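PDB 4XT0: protein LigF from Sphingobium sp. SYK-6, which cleaves beta-aryl ether bonds of lignin as a glutathione-binding beta-etherase of the glutathione S-transferase superfamily. Local coordinates for residues A[5-11]-A[57-63]; A[18-23]-A[198-202]; A[123-128]-A[152-156]. The contacts are given in a common frame with arbitrary orientation. Numbering follows the deposited sequence.

Contact 1 (A[5-11]-A[57-63]); sequences TLKLYSF and VPALWHD. With GSH (glutathione), chain B.
Strands 6-10 and 59-62 run antiparallel, their axes 4.7 Å apart at an N-to-C angle of 164°. Lys7/Trp61 and Tyr9/Ala59 are hydrogen-bonded pairs: Lys7 N gives to Trp61 O (2.9 Å), Trp61 N to Lys7 O (2.8 Å), Tyr9 N to Ala59 O (2.9 Å) and Ala59 N to Tyr9 O (3.0 Å). Asp63 N, its residue in the left-handed alpha region (phi/psi 56/38), donates to Thr5 O (3.0 Å). Leu6, Leu8 and Ser10 make backbone hydrogen bonds to the parallel strand 32-35 and to Val36 just after it. A hallmark of this thioredoxin fold is the cis-proline, here Pro58; before it, Val57 N donates to GSH O2 (3.2 Å) and Val57 O accepts from GSH N2 (2.7 Å). Leu6, Leu8 and Leu60 (the last two chi1 t, chi2 p) form an apolar face under helices 15-26 and 70-80, Leu6 CD2 3.8 Å from Leu60 CD1; His62 shares it, ND1 hydrogen-bonded to Tyr76 OH. Opposite, small Ala59 leaves room for the Tyr9 ring, which packs on helix 46-51. Lys7 NZ makes a salt bridge with Glu32; Ser10 OG is hydrogen-bonded to Gly12 N. Val57 CG2 sits 3.4 Å from the Phe11 ring centroid, a CH-pi contact.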
loop_
_atom_site.group_PDB
_atom_site.type_symbol
_atom_site.label_atom_id
_atom_site.label_comp_id
_atom_site.label_asym_id
_atom_site.label_seq_id
_atom_site.Cartn_x
_atom_site.Cartn_y
_atom_site.Cartn_z
ATOM N N THR A 5 -26.373 -13.130 0.363
ATOM C CA THR A 5 -25.500 -13.107 1.525
ATOM C C THR A 5 -24.226 -12.331 1.188
ATOM O O THR A 5 -23.448 -11.988 2.075
ATOM C CB THR A 5 -25.142 -14.523 1.993
ATOM O OG1 THR A 5 -24.422 -15.205 0.954
ATOM C CG2 THR A 5 -26.405 -15.298 2.347
ATOM N N LEU A 6 -24.025 -12.071 -0.102
ATOM C CA LEU A 6 -22.909 -11.253 -0.581
ATOM C C LEU A 6 -23.459 -10.036 -1.294
ATOM O O LEU A 6 -24.287 -10.171 -2.199
ATOM C CB LEU A 6 -22.009 -12.031 -1.544
ATOM C CG LEU A 6 -20.767 -12.804 -1.116
ATOM C CD1 LEU A 6 -20.119 -13.396 -2.371
ATOM C CD2 LEU A 6 -19.784 -11.922 -0.353
ATOM N N LYS A 7 -22.999 -8.857 -0.888
ATOM C CA LYS A 7 -23.360 -7.602 -1.551
ATOM C C LYS A 7 -22.109 -6.763 -1.768
ATOM O O LYS A 7 -21.263 -6.677 -0.875
ATOM C CB LYS A 7 -24.380 -6.813 -0.725
ATOM C CG LYS A 7 -25.669 -7.574 -0.455
ATOM C CD LYS A 7 -26.619 -6.769 0.426
ATOM C CE LYS A 7 -27.793 -7.626 0.889
ATOM N NZ LYS A 7 -28.492 -8.265 -0.277
ATOM N N LEU A 8 -21.977 -6.169 -2.955
ATOM C CA LEU A 8 -20.889 -5.224 -3.210
ATOM C C LEU A 8 -21.441 -3.820 -3.469
ATOM O O LEU A 8 -22.264 -3.620 -4.359
ATOM C CB LEU A 8 -20.028 -5.652 -4.404
ATOM C CG LEU A 8 -18.796 -4.749 -4.576
ATOM C CD1 LEU A 8 -17.751 -5.047 -3.476
ATOM C CD2 LEU A 8 -18.162 -4.850 -5.961
ATOM N N TYR A 9 -20.955 -2.861 -2.694
ATOM C CA TYR A 9 -21.293 -1.452 -2.841
ATOM C C TYR A 9 -20.159 -0.751 -3.566
ATOM O O TYR A 9 -19.033 -0.730 -3.051
ATOM C CB TYR A 9 -21.515 -0.822 -1.468
ATOM C CG TYR A 9 -22.669 -1.431 -0.724
ATOM C CD1 TYR A 9 -22.488 -2.530 0.106
ATOM C CD2 TYR A 9 -23.952 -0.914 -0.865
ATOM C CE1 TYR A 9 -23.552 -3.095 0.782
ATOM C CE2 TYR A 9 -25.019 -1.469 -0.193
ATOM C CZ TYR A 9 -24.813 -2.557 0.627
ATOM O OH TYR A 9 -25.875 -3.111 1.290
ATOM N N SER A 10 -20.414 -0.198 -4.751
ATOM C CA SER A 10 -19.306 0.369 -5.534
ATOM C C SER A 10 -19.773 1.319 -6.628
ATOM O O SER A 10 -20.979 1.489 -6.838
ATOM C CB SER A 10 -18.470 -0.753 -6.171
ATOM O OG SER A 10 -18.998 -1.121 -7.443
ATOM N N PHE A 11 -18.815 1.925 -7.337
ATOM C CA PHE A 11 -19.137 2.836 -8.444
ATOM C C PHE A 11 -19.254 2.102 -9.787
ATOM O O PHE A 11 -19.373 2.742 -10.826
ATOM C CB PHE A 11 -18.075 3.940 -8.591
ATOM C CG PHE A 11 -18.099 4.991 -7.500
ATOM C CD1 PHE A 11 -19.210 5.165 -6.693
ATOM C CD2 PHE A 11 -16.994 5.810 -7.299
ATOM C CE1 PHE A 11 -19.221 6.139 -5.694
ATOM C CE2 PHE A 11 -16.990 6.777 -6.306
ATOM C CZ PHE A 11 -18.112 6.946 -5.502
ATOM N N VAL A 57 -16.037 3.913 -1.550
ATOM C CA VAL A 57 -16.302 2.612 -2.144
ATOM C C VAL A 57 -14.954 2.038 -2.600
ATOM O O VAL A 57 -14.005 2.796 -2.807
ATOM C CB VAL A 57 -17.295 2.713 -3.334
ATOM C CG1 VAL A 57 -18.660 3.231 -2.869
ATOM C CG2 VAL A 57 -16.724 3.602 -4.464
ATOM N N PRO A 58 -14.856 0.708 -2.766
ATOM C CA PRO A 58 -15.888 -0.310 -2.558
ATOM C C PRO A 58 -15.993 -0.802 -1.126
ATOM O O PRO A 58 -15.086 -0.637 -0.299
ATOM C CB PRO A 58 -15.429 -1.451 -3.475
ATOM C CG PRO A 58 -13.947 -1.355 -3.409
ATOM C CD PRO A 58 -13.689 0.143 -3.466
ATOM N N ALA A 59 -17.124 -1.429 -0.838
ATOM C CA ALA A 59 -17.334 -2.071 0.447
ATOM C C ALA A 59 -18.064 -3.388 0.185
ATOM O O ALA A 59 -19.021 -3.419 -0.583
ATOM C CB ALA A 59 -18.130 -1.149 1.400
ATOM N N LEU A 60 -17.573 -4.480 0.767
ATOM C CA LEU A 60 -18.244 -5.778 0.624
ATOM C C LEU A 60 -19.001 -6.127 1.881
ATOM O O LEU A 60 -18.453 -6.067 2.977
ATOM C CB LEU A 60 -17.250 -6.905 0.329
ATOM C CG LEU A 60 -17.901 -8.296 0.175
ATOM C CD1 LEU A 60 -18.401 -8.461 -1.266
ATOM C CD2 LEU A 60 -16.938 -9.428 0.541
ATOM N N TRP A 61 -20.260 -6.513 1.715
ATOM C CA TRP A 61 -21.083 -6.981 2.828
ATOM C C TRP A 61 -21.237 -8.493 2.699
ATOM O O TRP A 61 -21.665 -8.997 1.652
ATOM C CB TRP A 61 -22.444 -6.274 2.799
ATOM C CG TRP A 61 -23.362 -6.506 3.968
ATOM C CD1 TRP A 61 -23.523 -5.691 5.055
ATOM C CD2 TRP A 61 -24.297 -7.585 4.137
ATOM N NE1 TRP A 61 -24.485 -6.203 5.890
ATOM C CE2 TRP A 61 -24.976 -7.362 5.352
ATOM C CE3 TRP A 61 -24.626 -8.714 3.377
ATOM C CZ2 TRP A 61 -25.964 -8.234 5.830
ATOM C CZ3 TRP A 61 -25.604 -9.578 3.853
ATOM C CH2 TRP A 61 -26.255 -9.337 5.070
ATOM N N HIS A 62 -20.861 -9.225 3.741
ATOM C CA HIS A 62 -20.940 -10.683 3.677
ATOM C C HIS A 62 -21.479 -11.209 4.997
ATOM O O HIS A 62 -20.780 -11.213 6.012
ATOM C CB HIS A 62 -19.575 -11.294 3.332
ATOM C CG HIS A 62 -19.568 -12.795 3.316
ATOM N ND1 HIS A 62 -18.448 -13.529 3.625
ATOM C CD2 HIS A 62 -20.547 -13.688 3.034
ATOM C CE1 HIS A 62 -18.734 -14.822 3.537
ATOM N NE2 HIS A 62 -20.003 -14.943 3.184
ATOM N N ASP A 63 -22.757 -11.589 4.974
ATOM C CA ASP A 63 -23.446 -12.124 6.142
ATOM C C ASP A 63 -23.400 -11.176 7.331
ATOM O O ASP A 63 -23.262 -11.614 8.470
ATOM C CB ASP A 63 -22.849 -13.472 6.540
ATOM C CG ASP A 63 -23.330 -14.604 5.661
ATOM O OD1 ASP A 63 -24.487 -14.547 5.203
ATOM O OD2 ASP A 63 -22.552 -15.553 5.434
HETATM N N1 GSH B . -7.855 2.589 -0.287
HETATM C CA1 GSH B . -9.255 2.529 -0.735
HETATM C C1 GSH B . -9.546 1.272 -1.550
HETATM O O11 GSH B . -10.636 0.740 -1.478
HETATM O O12 GSH B . -8.622 0.745 -2.368
HETATM C CB1 GSH B . -9.537 3.776 -1.596
HETATM C CG1 GSH B . -11.027 3.805 -1.924
HETATM C CD1 GSH B . -11.326 4.955 -2.867
HETATM O OE1 GSH B . -10.475 5.790 -3.104
HETATM N N2 GSH B . -12.544 5.036 -3.439
HETATM C CA2 GSH B . -12.871 6.141 -4.355
HETATM C C2 GSH B . -14.008 6.951 -3.768
HETATM O O2 GSH B . -14.773 6.423 -2.980
HETATM C CB2 GSH B . -13.353 5.565 -5.694
HETATM S SG2 GSH B . -12.002 4.789 -6.638
HETATM N N3 GSH B . -14.196 8.256 -4.121
HETATM C CA3 GSH B . -15.336 8.993 -3.551
HETATM C C3 GSH B . -14.947 10.049 -2.538
HETATM O O31 GSH B . -15.743 10.921 -2.269
HETATM O O32 GSH B . -13.743 10.029 -1.930
#

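Contact 2 (A[18-23]-A[198-202]); sequences LKPLAT and ICNFA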
loop_
_atom_site.group_PDB
_atom_site.type_symbol
_atom_site.label_atom_id
_atom_site.label_comp_id
_atom_site.label_asym_id
_atom_site.label_seq_id
_atom_site.Cartn_x
_atom_site.Cartn_y
_atom_site.Cartn_z
ATOM N N LEU A 18 -13.566 -1.611 -9.534
ATOM C CA LEU A 18 -13.446 -2.707 -10.486
ATOM C C LEU A 18 -12.796 -3.962 -9.869
ATOM O O LEU A 18 -13.145 -5.076 -10.247
ATOM C CB LEU A 18 -12.657 -2.251 -11.732
ATOM C CG LEU A 18 -12.518 -3.290 -12.862
ATOM C CD1 LEU A 18 -12.513 -2.627 -14.244
ATOM C CD2 LEU A 18 -11.258 -4.143 -12.697
ATOM N N LYS A 19 -11.868 -3.784 -8.927
ATOM C CA LYS A 19 -11.088 -4.908 -8.408
ATOM C C LYS A 19 -11.997 -5.992 -7.801
ATOM O O LYS A 19 -11.995 -7.118 -8.298
ATOM C CB LYS A 19 -10.035 -4.435 -7.388
ATOM C CG LYS A 19 -9.085 -3.306 -7.885
ATOM C CD LYS A 19 -7.995 -3.033 -6.823
ATOM C CE LYS A 19 -7.239 -1.712 -7.034
ATOM N NZ LYS A 19 -6.390 -1.384 -5.832
ATOM N N PRO A 20 -12.806 -5.664 -6.757
ATOM C CA PRO A 20 -13.644 -6.783 -6.275
ATOM C C PRO A 20 -14.786 -7.167 -7.216
ATOM O O PRO A 20 -15.276 -8.305 -7.166
ATOM C CB PRO A 20 -14.202 -6.262 -4.931
ATOM C CG PRO A 20 -14.210 -4.760 -5.071
ATOM C CD PRO A 20 -13.009 -4.430 -5.967
ATOM N N LEU A 21 -15.206 -6.245 -8.073
ATOM C CA LEU A 21 -16.266 -6.547 -9.021
ATOM C C LEU A 21 -15.787 -7.622 -9.998
ATOM O O LEU A 21 -16.473 -8.624 -10.225
ATOM C CB LEU A 21 -16.701 -5.268 -9.749
ATOM C CG LEU A 21 -18.073 -5.183 -10.423
ATOM C CD1 LEU A 21 -19.196 -5.415 -9.430
ATOM C CD2 LEU A 21 -18.241 -3.824 -11.126
ATOM N N ALA A 22 -14.599 -7.418 -10.571
ATOM C CA ALA A 22 -14.014 -8.404 -11.490
ATOM C C ALA A 22 -13.751 -9.743 -10.766
ATOM O O ALA A 22 -13.994 -10.814 -11.311
ATOM C CB ALA A 22 -12.716 -7.856 -12.105
ATOM N N THR A 23 -13.262 -9.671 -9.534
ATOM C CA THR A 23 -13.006 -10.874 -8.739
ATOM C C THR A 23 -14.287 -11.702 -8.558
ATOM O O THR A 23 -14.277 -12.909 -8.755
ATOM C CB THR A 23 -12.399 -10.500 -7.374
ATOM O OG1 THR A 23 -11.178 -9.784 -7.597
ATOM C CG2 THR A 23 -12.090 -11.754 -6.514
ATOM N N ILE A 198 -5.795 -8.089 -12.288
ATOM C CA ILE A 198 -7.064 -7.416 -12.003
ATOM C C ILE A 198 -6.840 -6.024 -11.373
ATOM O O ILE A 198 -7.416 -5.022 -11.820
ATOM C CB ILE A 198 -7.952 -8.295 -11.065
ATOM C CG1 ILE A 198 -8.568 -9.457 -11.844
ATOM C CG2 ILE A 198 -9.049 -7.469 -10.408
ATOM C CD1 ILE A 198 -9.224 -10.511 -10.921
ATOM N N CYS A 199 -5.972 -5.954 -10.367
ATOM C CA CYS A 199 -5.745 -4.688 -9.663
ATOM C C CYS A 199 -5.102 -3.652 -10.586
ATOM O O CYS A 199 -5.438 -2.466 -10.526
ATOM C CB CYS A 199 -4.878 -4.908 -8.418
ATOM S SG CYS A 199 -5.700 -5.873 -7.082
ATOM N N ASN A 200 -4.185 -4.093 -11.444
ATOM C CA ASN A 200 -3.546 -3.179 -12.371
ATOM C C ASN A 200 -4.477 -2.797 -13.516
ATOM O O ASN A 200 -4.460 -1.646 -13.980
ATOM C CB ASN A 200 -2.251 -3.788 -12.919
ATOM C CG ASN A 200 -1.091 -3.604 -11.980
ATOM O OD1 ASN A 200 -0.427 -2.568 -12.000
ATOM N ND2 ASN A 200 -0.843 -4.603 -11.133
ATOM N N PHE A 201 -5.286 -3.757 -13.963
ATOM C CA PHE A 201 -6.267 -3.516 -15.032
ATOM C C PHE A 201 -7.287 -2.493 -14.564
ATOM O O PHE A 201 -7.746 -1.665 -15.348
ATOM C CB PHE A 201 -6.964 -4.828 -15.444
ATOM C CG PHE A 201 -7.995 -4.675 -16.538
ATOM C CD1 PHE A 201 -7.620 -4.715 -17.870
ATOM C CD2 PHE A 201 -9.340 -4.540 -16.233
ATOM C CE1 PHE A 201 -8.567 -4.598 -18.897
ATOM C CE2 PHE A 201 -10.299 -4.418 -17.247
ATOM C CZ PHE A 201 -9.910 -4.459 -18.580
ATOM N N ALA A 202 -7.637 -2.550 -13.278
ATOM C CA ALA A 202 -8.587 -1.593 -12.694
ATOM C C ALA A 202 -8.147 -0.147 -12.931
ATOM O O ALA A 202 -8.982 0.728 -13.204
ATOM C CB ALA A 202 -8.759 -1.857 -11.180
#
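Leu18 pushes its CD2 methyl against Ala202, 3.7 Å from Ala202 CB, and meets the edge of the Phe201 ring, with Leu18 CD2 4.0 Å from Phe201 CD2. Alanine suits position 202 because its single methyl leaves room for both Leu18 and the neighbouring Lys19, whose CG comes within 3.6 Å of Ala202 CB. The lysine spends its aliphatic length in this buried seam, with Lys19 CD 3.7 Å from Cys199 SG, and delivers its NZ to a salt bridge with Asp107 and a hydrogen bond to Ser70, so the charge is compensated inside the protein. Segments 18-23 (of helix 15-26) and 198-202 (of helix 195-204) run with their N-to-C directions 131° apart, axes 8.8 Å at closest. They join the first helix of the thioredoxin-like N-terminal domain to the all-helical C-terminal domain, part of the interface between the two domains of the GST subunit. Beta-branched Ile198 spans from Lys19 to the next turn: its CG2 lies 3.6 Å from Lys19 O and 4.1 Å from Ala22 CB, while Ile198 CD1 is 3.9 Å from Thr23 OG1. The hydroxyl's proton is already used, Thr23 OG1 donating to Lys19 O (2.9 Å), which is consistent with its apolar neighbour.

Contact 3 (A[123-128]-A[152-156]); sequences IKAIAQ and WRRAR. With GSH (glutathione), chain B.
This is a helix-on-helix contact in the C-terminal all-helical domain, where the short, weakly bonded helix 124-128 lies across helix 146-157 beside the glutathione site. The axes of segments 124-128 and 152-156 approach to 8.8 Å, N-to-C directions 109° apart; the closest CA atoms, of Ala127 and Arg156, are 4.9 Å apart. Alanines permit this: Ala127 CB is 4.0 Å from Ala155 CB. Ile123 (chi1 p, chi2 t) and Ile126 (m, t) pack against the six-membered ring of Trp152 (chi1 -85°, chi2 110°), Ile123 CD1 3.7 Å from Trp152 CZ3 and Ile126 CG2 4.0 Å from Trp152 CH2. Hydrocarbon therefore lies against its benzo side. Arg156 extends with chi1 to chi3 all t: NH2 donates to Ala127 O at 3.3 Å and also bonds Met130 O, while NH1 makes a salt bridge with Asp132. Lys124 NZ makes a very short 2.5 Å bond to Gln128 OE1. Trp152 NE1 donates to the carboxylate oxygen GSH O31 at 3.1 Å, joining apolar packing to polar ligand recognition in one residue.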
loop_
_atom_site.group_PDB
_atom_site.type_symbol
_atom_site.label_atom_id
_atom_site.label_comp_id
_atom_site.label_asym_id
_atom_site.label_seq_id
_atom_site.Cartn_x
_atom_site.Cartn_y
_atom_site.Cartn_z
ATOM N N ILE A 123 -13.923 14.736 -12.955
ATOM C CA ILE A 123 -15.240 14.852 -12.317
ATOM C C ILE A 123 -15.663 16.313 -12.139
ATOM O O ILE A 123 -16.328 16.676 -11.165
ATOM C CB ILE A 123 -15.279 14.133 -10.941
ATOM C CG1 ILE A 123 -14.212 14.681 -9.992
ATOM C CG2 ILE A 123 -15.092 12.625 -11.112
ATOM C CD1 ILE A 123 -14.193 13.976 -8.651
ATOM N N LYS A 124 -15.295 17.134 -13.116
ATOM C CA LYS A 124 -15.548 18.567 -13.074
ATOM C C LYS A 124 -17.027 18.898 -12.884
ATOM O O LYS A 124 -17.363 19.875 -12.210
ATOM C CB LYS A 124 -15.029 19.224 -14.357
ATOM C CG LYS A 124 -14.247 20.501 -14.122
ATOM C CD LYS A 124 -13.048 20.241 -13.227
ATOM C CE LYS A 124 -12.227 21.501 -13.035
ATOM N NZ LYS A 124 -13.073 22.620 -12.555
ATOM N N ALA A 125 -17.902 18.080 -13.470
ATOM C CA ALA A 125 -19.348 18.337 -13.439
ATOM C C ALA A 125 -19.947 18.060 -12.067
ATOM O O ALA A 125 -20.718 18.871 -11.540
ATOM C CB ALA A 125 -20.061 17.507 -14.488
ATOM N N ILE A 126 -19.603 16.906 -11.500
ATOM C CA ILE A 126 -19.990 16.593 -10.133
ATOM C C ILE A 126 -19.384 17.637 -9.203
ATOM O O ILE A 126 -20.077 18.217 -8.367
ATOM C CB ILE A 126 -19.532 15.183 -9.705
ATOM C CG1 ILE A 126 -20.044 14.120 -10.684
ATOM C CG2 ILE A 126 -20.003 14.871 -8.292
ATOM C CD1 ILE A 126 -19.465 12.719 -10.417
ATOM N N ALA A 127 -18.090 17.893 -9.386
ATOM C CA ALA A 127 -17.345 18.834 -8.552
ATOM C C ALA A 127 -17.951 20.235 -8.520
ATOM O O ALA A 127 -17.692 20.996 -7.591
ATOM C CB ALA A 127 -15.896 18.917 -9.022
ATOM N N GLN A 128 -18.753 20.575 -9.527
ATOM C CA GLN A 128 -19.272 21.934 -9.657
ATOM C C GLN A 128 -20.800 22.009 -9.625
ATOM O O GLN A 128 -21.370 23.085 -9.804
ATOM C CB GLN A 128 -18.740 22.565 -10.948
ATOM C CG GLN A 128 -17.224 22.765 -10.945
ATOM C CD GLN A 128 -16.676 23.199 -12.292
ATOM O OE1 GLN A 128 -15.464 23.327 -12.470
ATOM N NE2 GLN A 128 -17.568 23.425 -13.250
ATOM N N TRP A 152 -11.498 17.133 -3.236
ATOM C CA TRP A 152 -12.752 17.682 -3.751
ATOM C C TRP A 152 -12.617 19.182 -4.036
ATOM O O TRP A 152 -13.081 19.664 -5.073
ATOM C CB TRP A 152 -13.915 17.422 -2.773
ATOM C CG TRP A 152 -14.562 16.074 -2.953
ATOM C CD1 TRP A 152 -14.499 15.005 -2.095
ATOM C CD2 TRP A 152 -15.335 15.638 -4.080
ATOM N NE1 TRP A 152 -15.194 13.937 -2.616
ATOM C CE2 TRP A 152 -15.715 14.298 -3.834
ATOM C CE3 TRP A 152 -15.741 16.247 -5.273
ATOM C CZ2 TRP A 152 -16.486 13.563 -4.738
ATOM C CZ3 TRP A 152 -16.509 15.513 -6.171
ATOM C CH2 TRP A 152 -16.873 14.187 -5.897
ATOM N N ARG A 153 -11.972 19.906 -3.121
ATOM C CA ARG A 153 -11.755 21.346 -3.277
ATOM C C ARG A 153 -10.915 21.654 -4.512
ATOM O O ARG A 153 -11.201 22.594 -5.252
ATOM C CB ARG A 153 -11.082 21.927 -2.029
ATOM C CG ARG A 153 -11.977 21.934 -0.807
ATOM C CD ARG A 153 -11.360 22.707 0.343
ATOM N NE ARG A 153 -12.300 22.864 1.452
ATOM C CZ ARG A 153 -12.489 21.953 2.401
ATOM N NH1 ARG A 153 -11.797 20.823 2.372
ATOM N NH2 ARG A 153 -13.366 22.171 3.377
ATOM N N ARG A 154 -9.882 20.846 -4.721
ATOM C CA ARG A 154 -8.986 21.005 -5.857
ATOM C C ARG A 154 -9.629 20.527 -7.164
ATOM O O ARG A 154 -9.289 21.016 -8.244
ATOM C CB ARG A 154 -7.674 20.261 -5.588
ATOM C CG ARG A 154 -6.850 20.879 -4.462
ATOM C CD ARG A 154 -5.599 20.051 -4.141
ATOM N NE ARG A 154 -4.611 20.846 -3.411
ATOM C CZ ARG A 154 -3.566 20.345 -2.759
ATOM N NH1 ARG A 154 -3.361 19.034 -2.727
ATOM N NH2 ARG A 154 -2.729 21.157 -2.126
ATOM N N ALA A 155 -10.564 19.583 -7.065
ATOM C CA ALA A 155 -11.347 19.144 -8.228
ATOM C C ALA A 155 -12.243 20.262 -8.766
ATOM O O ALA A 155 -12.416 20.408 -9.979
ATOM C CB ALA A 155 -12.191 17.927 -7.871
ATOM N N ARG A 156 -12.814 21.043 -7.853
ATOM C CA ARG A 156 -13.710 22.136 -8.216
ATOM C C ARG A 156 -12.940 23.424 -8.517
ATOM O O ARG A 156 -13.340 24.200 -9.387
ATOM C CB ARG A 156 -14.734 22.378 -7.095
ATOM C CG ARG A 156 -15.700 23.546 -7.326
ATOM C CD ARG A 156 -16.468 23.881 -6.045
ATOM N NE ARG A 156 -17.400 24.997 -6.194
ATOM C CZ ARG A 156 -18.709 24.859 -6.385
ATOM N NH1 ARG A 156 -19.483 25.930 -6.508
ATOM N NH2 ARG A 156 -19.245 23.647 -6.458
HETATM N N1 GSH B . -7.855 2.589 -0.287
HETATM C CA1 GSH B . -9.255 2.529 -0.735
HETATM C C1 GSH B . -9.546 1.272 -1.550
HETATM O O11 GSH B . -10.636 0.740 -1.478
HETATM O O12 GSH B . -8.622 0.745 -2.368
HETATM C CB1 GSH B . -9.537 3.776 -1.596
HETATM C CG1 GSH B . -11.027 3.805 -1.924
HETATM C CD1 GSH B . -11.326 4.955 -2.867
HETATM O OE1 GSH B . -10.475 5.790 -3.104
HETATM N N2 GSH B . -12.544 5.036 -3.439
HETATM C CA2 GSH B . -12.871 6.141 -4.355
HETATM C C2 GSH B . -14.008 6.951 -3.768
HETATM O O2 GSH B . -14.773 6.423 -2.980
HETATM C CB2 GSH B . -13.353 5.565 -5.694
HETATM S SG2 GSH B . -12.002 4.789 -6.638
HETATM N N3 GSH B . -14.196 8.256 -4.121
HETATM C CA3 GSH B . -15.336 8.993 -3.551
HETATM C C3 GSH B . -14.947 10.049 -2.538
HETATM O O31 GSH B . -15.743 10.921 -2.269
HETATM O O32 GSH B . -13.743 10.029 -1.930
#

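Overall arrangement
From the N terminus, strand 6-10 leads directly into helix 15-26, so contacts 1 and 2 open one after the other. Contact 1 closes first, at 57-63, completing a loop inside the thioredoxin-like domain; contact 2 stays open until 198-202, and the two therefore cross along the chain. They also touch in space, Pro58 and Leu8 packing on Pro20 and Leu8 on Leu21, which couples the sheet to the interdomain seam. Contact 3 opens and closes within the long loop of contact 2, entirely in the helical domain. It follows contact 1 in series, their centres about 26 Å apart, yet both reach the same glutathione, which bridges the two domains.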